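Local atomic coordinates of AztD protein (Citrobacter koseri, PDB entry 6CMK), a protein that acts as a periplasmic zinc chaperone that binds zinc ions and hands one of them directly to the solute-binding protein AztC of the AztABCD transport system. Residues R37-D42 with V396-S401; F127-G132 with L147-V152; D176-V181 with I236-A241. All coordinates share one frame; numbering follows the deposited sequence.

Interaction 1 (R37-D42 with V396-S401); sequences RLFIAD and VAVGGS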
# COMPACT_ATOMS: atom_id res chain seq x y z
N ARG B 37 16.22 -5.64 5.34
CA ARG B 37 16.85 -6.73 6.07
C ARG B 37 16.61 -8.05 5.36
O ARG B 37 15.53 -8.29 4.82
CB ARG B 37 16.32 -6.79 7.50
CG ARG B 37 16.84 -5.63 8.32
CD ARG B 37 16.16 -5.50 9.65
NE ARG B 37 16.68 -4.34 10.35
CZ ARG B 37 16.36 -4.00 11.59
NH1 ARG B 37 15.52 -4.74 12.29
NH2 ARG B 37 16.90 -2.91 12.13
N LEU B 38 17.64 -8.89 5.36
CA LEU B 38 17.57 -10.25 4.87
C LEU B 38 17.39 -11.20 6.03
O LEU B 38 18.00 -11.03 7.09
CB LEU B 38 18.84 -10.65 4.12
CG LEU B 38 19.35 -9.70 3.05
CD1 LEU B 38 20.69 -10.21 2.49
CD2 LEU B 38 18.31 -9.55 1.96
N PHE B 39 16.58 -12.23 5.82
CA PHE B 39 16.43 -13.32 6.77
C PHE B 39 16.80 -14.60 6.03
O PHE B 39 16.21 -14.90 4.99
CB PHE B 39 15.00 -13.35 7.32
CG PHE B 39 14.66 -12.11 8.08
CD1 PHE B 39 14.32 -10.96 7.41
CD2 PHE B 39 14.74 -12.09 9.46
CE1 PHE B 39 14.04 -9.80 8.10
CE2 PHE B 39 14.46 -10.93 10.16
CZ PHE B 39 14.11 -9.79 9.47
N ILE B 40 17.80 -15.31 6.55
CA ILE B 40 18.45 -16.39 5.81
C ILE B 40 18.48 -17.62 6.69
O ILE B 40 19.05 -17.59 7.79
CB ILE B 40 19.87 -16.01 5.37
CG1 ILE B 40 19.88 -14.66 4.63
CG2 ILE B 40 20.44 -17.09 4.48
CD1 ILE B 40 20.77 -13.65 5.29
N ALA B 41 17.91 -18.71 6.20
CA ALA B 41 17.89 -19.97 6.92
C ALA B 41 19.00 -20.89 6.42
O ALA B 41 19.23 -21.01 5.21
CB ALA B 41 16.54 -20.66 6.76
N ASP B 42 19.69 -21.52 7.36
CA ASP B 42 20.71 -22.51 7.04
C ASP B 42 20.04 -23.81 6.62
O ASP B 42 18.98 -24.17 7.13
CB ASP B 42 21.60 -22.74 8.25
CG ASP B 42 22.86 -23.50 7.91
OD1 ASP B 42 22.85 -24.74 7.98
OD2 ASP B 42 23.86 -22.83 7.54
N VAL B 396 14.42 -14.48 2.63
CA VAL B 396 13.39 -13.49 2.37
C VAL B 396 13.92 -12.13 2.80
O VAL B 396 14.86 -12.03 3.59
CB VAL B 396 12.04 -13.79 3.07
CG1 VAL B 396 11.45 -15.11 2.55
CG2 VAL B 396 12.20 -13.81 4.60
N ALA B 397 13.31 -11.08 2.26
CA ALA B 397 13.73 -9.70 2.50
C ALA B 397 12.52 -8.83 2.79
O ALA B 397 11.47 -8.99 2.17
CB ALA B 397 14.47 -9.12 1.29
N VAL B 398 12.69 -7.88 3.71
CA VAL B 398 11.67 -6.86 3.97
C VAL B 398 12.33 -5.49 4.01
O VAL B 398 13.55 -5.37 4.15
CB VAL B 398 10.90 -7.10 5.30
CG1 VAL B 398 10.25 -8.48 5.31
CG2 VAL B 398 11.82 -6.91 6.51
N GLY B 399 11.52 -4.45 3.89
CA GLY B 399 12.04 -3.12 4.09
C GLY B 399 11.43 -2.12 3.13
O GLY B 399 10.48 -2.41 2.40
N GLY B 400 12.02 -0.93 3.13
CA GLY B 400 11.54 0.23 2.39
C GLY B 400 12.17 1.49 2.98
O GLY B 400 13.26 1.45 3.53
N SER B 401 11.44 2.60 2.88
CA SER B 401 11.95 3.82 3.49
C SER B 401 10.79 4.66 4.01
O SER B 401 9.64 4.49 3.60
CB SER B 401 12.82 4.63 2.51
OG SER B 401 12.02 5.34 1.57
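The ring of Phe39 meets the opposing strand at its edge: CG2 of Val398 and the carbonyl oxygen of Val396 both lie near the ring plane, and CE1 of Phe39 comes 4.0 Å from CG2 of Val398, the two side chains crossing obliquely. Closer to the backbone, CB of Phe39 rests 3.9 Å from CG2 of Val396. Arg37 shares this sheet face, but its guanidinium leads away, NH1 donating to Ser94 O and Asp110 O. The other face carries a smaller contact, CD2 of Leu38 at 3.9 Å from CB of Ala397. Two antiparallel hydrogen-bonded pairs, Arg37 with Val398 and Phe39 with Val396, flank the non-hydrogen-bonded pair Leu38 with Ala397. The bond from Phe39 N to Val396 O measures 2.8 Å and is nearly straight at 167°. Between these pairs, CA of Ala397 also approaches Arg37 O at 3.3 Å. The example illustrates the "Velcro" closure of a beta-propeller, in which strands from both chain termini complete one blade. Strand 392-403 borders strand 32-42, followed by 47-52 and 58-63, while Ile79 and Ser94 of strands 78-83 and 88-100 pack against the Phe39 and Val398 face.

Interaction 2 (F127-G132 with L147-V152); sequences FVERQG and LGESAV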
# COMPACT_ATOMS: atom_id res chain seq x y z
N PHE B 127 2.45 -22.06 4.40
CA PHE B 127 2.10 -20.86 5.14
C PHE B 127 1.52 -19.86 4.16
O PHE B 127 2.09 -19.65 3.08
CB PHE B 127 3.34 -20.30 5.84
CG PHE B 127 3.16 -18.94 6.43
CD1 PHE B 127 3.30 -17.79 5.66
CD2 PHE B 127 2.89 -18.79 7.79
CE1 PHE B 127 3.14 -16.55 6.22
CE2 PHE B 127 2.74 -17.54 8.35
CZ PHE B 127 2.87 -16.42 7.57
N VAL B 128 0.38 -19.26 4.51
CA VAL B 128 -0.21 -18.20 3.71
C VAL B 128 -0.61 -17.07 4.64
O VAL B 128 -1.34 -17.29 5.62
CB VAL B 128 -1.44 -18.67 2.91
CG1 VAL B 128 -2.01 -17.49 2.11
CG2 VAL B 128 -1.11 -19.81 1.97
N GLU B 129 -0.16 -15.86 4.32
CA GLU B 129 -0.59 -14.66 5.03
C GLU B 129 -1.08 -13.64 4.02
O GLU B 129 -0.51 -13.50 2.93
CB GLU B 129 0.54 -14.09 5.88
CG GLU B 129 0.16 -12.86 6.70
CD GLU B 129 0.30 -11.56 5.92
OE1 GLU B 129 1.05 -11.54 4.92
OE2 GLU B 129 -0.32 -10.56 6.34
N ARG B 130 -2.16 -12.94 4.37
CA ARG B 130 -2.61 -11.83 3.55
C ARG B 130 -3.41 -10.87 4.42
O ARG B 130 -4.25 -11.29 5.21
CB ARG B 130 -3.45 -12.30 2.35
CG ARG B 130 -4.53 -13.33 2.67
CD ARG B 130 -5.22 -13.82 1.40
NE ARG B 130 -5.83 -12.72 0.65
CZ ARG B 130 -6.99 -12.14 0.96
NH1 ARG B 130 -7.67 -12.56 2.00
NH2 ARG B 130 -7.45 -11.14 0.24
N GLN B 131 -3.11 -9.57 4.29
CA GLN B 131 -3.83 -8.52 5.01
C GLN B 131 -3.79 -8.73 6.53
O GLN B 131 -4.68 -8.28 7.26
CB GLN B 131 -5.27 -8.43 4.52
CG GLN B 131 -5.36 -8.25 3.02
CD GLN B 131 -6.77 -8.21 2.51
OE1 GLN B 131 -7.66 -8.90 3.03
NE2 GLN B 131 -7.00 -7.41 1.48
N GLY B 132 -2.73 -9.37 7.01
CA GLY B 132 -2.58 -9.65 8.42
C GLY B 132 -3.20 -10.96 8.85
O GLY B 132 -2.95 -11.40 9.98
N LEU B 147 -4.72 -17.34 12.48
CA LEU B 147 -4.41 -16.33 13.48
C LEU B 147 -4.20 -15.00 12.76
O LEU B 147 -4.45 -14.88 11.56
CB LEU B 147 -3.20 -16.73 14.31
CG LEU B 147 -1.92 -17.06 13.55
CD1 LEU B 147 -0.76 -16.73 14.45
CD2 LEU B 147 -1.87 -18.53 13.13
N GLY B 148 -3.78 -14.00 13.52
CA GLY B 148 -3.61 -12.66 12.98
C GLY B 148 -2.30 -12.03 13.41
O GLY B 148 -1.83 -12.24 14.53
N GLU B 149 -1.73 -11.24 12.50
CA GLU B 149 -0.42 -10.62 12.71
C GLU B 149 -0.44 -9.57 13.81
O GLU B 149 0.54 -9.43 14.55
CB GLU B 149 0.07 -9.97 11.41
CG GLU B 149 1.47 -9.35 11.56
CD GLU B 149 2.00 -8.72 10.28
OE1 GLU B 149 1.23 -8.01 9.60
OE2 GLU B 149 3.21 -8.91 9.97
N SER B 150 -1.51 -8.79 13.92
CA SER B 150 -1.55 -7.75 14.94
C SER B 150 -1.46 -8.37 16.33
O SER B 150 -0.69 -7.90 17.18
CB SER B 150 -2.82 -6.92 14.79
OG SER B 150 -2.96 -6.00 15.86
N ALA B 151 -2.20 -9.45 16.56
CA ALA B 151 -2.10 -10.16 17.83
C ALA B 151 -0.70 -10.72 18.04
O ALA B 151 -0.12 -10.58 19.13
CB ALA B 151 -3.14 -11.28 17.87
N VAL B 152 -0.13 -11.34 17.01
CA VAL B 152 1.20 -11.93 17.13
C VAL B 152 2.21 -10.89 17.58
O VAL B 152 3.03 -11.12 18.47
CB VAL B 152 1.61 -12.58 15.80
CG1 VAL B 152 3.04 -13.12 15.86
CG2 VAL B 152 0.60 -13.65 15.43
O HOH W 1 0.72 -8.20 6.88
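Gly132, Glu149 and Glu129 carry this contact, Gly132 burying the most surface. Its carbonyl oxygen accepts the backbone N of Glu149 at 2.8 Å, the donor lying in the carbonyl plane, and also receives a CA-H of Gly148, with 3.3 Å between CA and O. Gly148 occupies the N-cap position of helix 149-153, so Gly132 O serves an amide of the first turn, which finds no acceptor within the helix itself. CB of Glu149 packs 3.6 Å from the same oxygen, and CG, anti to the backbone N (chi1 -178°), begins an extended chain leading to the carboxylate. The N of Gly132 donates to OE2 of Glu129 at 2.8 Å, arriving on the anti side and 26° out of the carboxylate plane. OE2 of Glu129 and OE1 of Glu149 stand 4.4 Å apart, and a water donates to both, which would ease the repulsion of like charges. Each carboxylate has a further partner: Glu129 OE1 takes Glu74 N, and Glu149 OE2 takes the hydroxyls of Ser73 and Thr78. Gln131 and Gly132 form a type I' turn joining strands 124-130 and 133-138; strand 143-148 follows in the same sheet, so the short helix 149-153, which follows it directly, starts beside that hairpin turn.

Interaction 3 (D176-V181 with I236-A241); sequences DNYAVV and ITQKNA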
# COMPACT_ATOMS: atom_id res chain seq x y z
N ASP B 176 -11.82 -13.15 5.26
CA ASP B 176 -12.60 -12.54 6.33
C ASP B 176 -13.75 -13.46 6.67
O ASP B 176 -14.66 -13.65 5.86
CB ASP B 176 -13.13 -11.18 5.91
CG ASP B 176 -12.03 -10.20 5.60
OD1 ASP B 176 -10.97 -10.26 6.27
OD2 ASP B 176 -12.23 -9.37 4.68
N ASN B 177 -13.70 -14.05 7.86
CA ASN B 177 -14.75 -14.92 8.39
C ASN B 177 -14.84 -16.26 7.66
O ASN B 177 -15.79 -17.03 7.92
CB ASN B 177 -16.11 -14.22 8.36
CG ASN B 177 -16.08 -12.88 9.08
OD1 ASN B 177 -15.65 -12.80 10.22
ND2 ASN B 177 -16.49 -11.82 8.40
N TYR B 178 -13.88 -16.56 6.78
CA TYR B 178 -13.85 -17.77 5.98
C TYR B 178 -12.41 -18.17 5.72
O TYR B 178 -11.48 -17.40 5.94
CB TYR B 178 -14.56 -17.58 4.63
CG TYR B 178 -16.03 -17.24 4.71
CD1 TYR B 178 -16.98 -18.24 4.82
CD2 TYR B 178 -16.46 -15.93 4.69
CE1 TYR B 178 -18.33 -17.93 4.90
CE2 TYR B 178 -17.80 -15.61 4.77
CZ TYR B 178 -18.72 -16.62 4.87
OH TYR B 178 -20.06 -16.32 4.95
N ALA B 179 -12.23 -19.40 5.23
CA ALA B 179 -10.97 -19.84 4.66
C ALA B 179 -11.28 -20.70 3.44
O ALA B 179 -12.38 -21.22 3.29
CB ALA B 179 -10.12 -20.64 5.66
N VAL B 180 -10.30 -20.81 2.55
CA VAL B 180 -10.33 -21.79 1.48
C VAL B 180 -9.31 -22.86 1.82
O VAL B 180 -8.14 -22.55 2.07
CB VAL B 180 -10.02 -21.16 0.11
CG1 VAL B 180 -9.84 -22.24 -0.96
CG2 VAL B 180 -11.14 -20.19 -0.28
N VAL B 181 -9.74 -24.11 1.83
CA VAL B 181 -8.86 -25.22 2.19
C VAL B 181 -8.92 -26.27 1.10
O VAL B 181 -9.94 -26.45 0.43
CB VAL B 181 -9.23 -25.85 3.55
CG1 VAL B 181 -9.14 -24.83 4.66
CG2 VAL B 181 -10.61 -26.47 3.51
N ILE B 236 -9.17 -17.04 -6.55
CA ILE B 236 -10.01 -16.73 -5.39
C ILE B 236 -10.00 -15.22 -5.16
O ILE B 236 -8.94 -14.60 -5.16
CB ILE B 236 -9.52 -17.45 -4.12
CG1 ILE B 236 -9.26 -18.95 -4.39
CG2 ILE B 236 -10.54 -17.30 -2.98
CD1 ILE B 236 -8.44 -19.60 -3.30
N THR B 237 -11.18 -14.66 -4.92
CA THR B 237 -11.33 -13.27 -4.50
C THR B 237 -12.38 -13.21 -3.41
O THR B 237 -13.24 -14.09 -3.31
CB THR B 237 -11.79 -12.35 -5.64
OG1 THR B 237 -13.00 -12.86 -6.19
CG2 THR B 237 -10.74 -12.26 -6.74
N GLN B 238 -12.32 -12.16 -2.58
CA GLN B 238 -13.36 -11.91 -1.60
C GLN B 238 -13.68 -10.43 -1.58
O GLN B 238 -12.78 -9.59 -1.50
CB GLN B 238 -12.96 -12.34 -0.18
CG GLN B 238 -14.11 -12.15 0.82
CD GLN B 238 -13.73 -12.51 2.24
OE1 GLN B 238 -12.61 -12.28 2.68
NE2 GLN B 238 -14.68 -13.09 2.96
N LYS B 239 -14.97 -10.12 -1.63
CA LYS B 239 -15.40 -8.75 -1.39
C LYS B 239 -16.14 -8.70 -0.06
O LYS B 239 -15.51 -8.89 0.99
CB LYS B 239 -16.20 -8.25 -2.59
CG LYS B 239 -15.26 -8.09 -3.78
CD LYS B 239 -15.95 -7.52 -5.01
CE LYS B 239 -15.14 -7.83 -6.26
NZ LYS B 239 -13.79 -7.19 -6.27
N ASN B 240 -17.45 -8.49 -0.05
CA ASN B 240 -18.16 -8.34 1.22
C ASN B 240 -19.09 -9.52 1.48
O ASN B 240 -20.12 -9.37 2.13
CB ASN B 240 -18.89 -7.01 1.24
CG ASN B 240 -17.94 -5.85 1.45
OD1 ASN B 240 -17.13 -5.87 2.38
ND2 ASN B 240 -17.98 -4.86 0.57
N ALA B 241 -18.70 -10.69 1.00
CA ALA B 241 -19.44 -11.92 1.19
C ALA B 241 -18.42 -13.05 1.34
O ALA B 241 -17.24 -12.82 1.63
CB ALA B 241 -20.41 -12.15 0.02
O HOH W 2 -14.73 -9.19 3.68
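One side-chain amide, that of Gln238, pairs with both backbone polar groups of Asp176. OE1 of Gln238 accepts Asp176 N at 2.8 Å on a lone pair in the amide's carbonyl plane, while NE2 returns a bond to Asp176 O at 3.0 Å, likewise in plane and on a lone pair. The second N-H of NE2 goes to Ala241 O at 2.9 Å, so both amide hydrogens are used and the rotation of the group is fixed. CG of Gln238 is anti to the backbone N (chi1 -177°), and the extended chain beyond it spans the gap to Asp176. The carboxylate of Asp176 bonds elsewhere: OD1 forms a salt bridge with Lys133 NZ, and a water sits near OD2 and Lys239 O. Tyr178 lies beside the amide, CD2 being 3.8 Å from Gln238 NE2 with ring and amide planes 71° apart. Further along, Val180 and Ile236 meet tip to tip, CG1 of Val180 at 3.8 Å from CD1 of Ile236. Nearby, Asn240 ND2 donates to Leu293 O of the second subunit. The arrangement joins adjacent blades of the beta-propeller: a hairpin-turn backbone in the blade of strand 178-183 is held by a side chain from the turn after strand 232-237.

The three contacts involve different blades of one propeller. Interaction 1 closes the ring, and interactions 2 and 3 are nested within the long loop it completes, one after the other along the chain. Interactions 2 and 3 are neighbours, their centres 15 Å apart and nearest atoms about 5 Å, linked through Lys133, which bonds both Gln131 OE1 and Asp176 OD1. Interaction 3 lies across the chain's centre from interaction 1, with centres 29 Å apart. Side chains of Glu129 and Val180 are about 11 and 12 Å from that of His126, a ligand of zinc site 1. Strand 392-403 of interaction 1 leads to His405, a ligand of site 2, whose zinc passes to AztC.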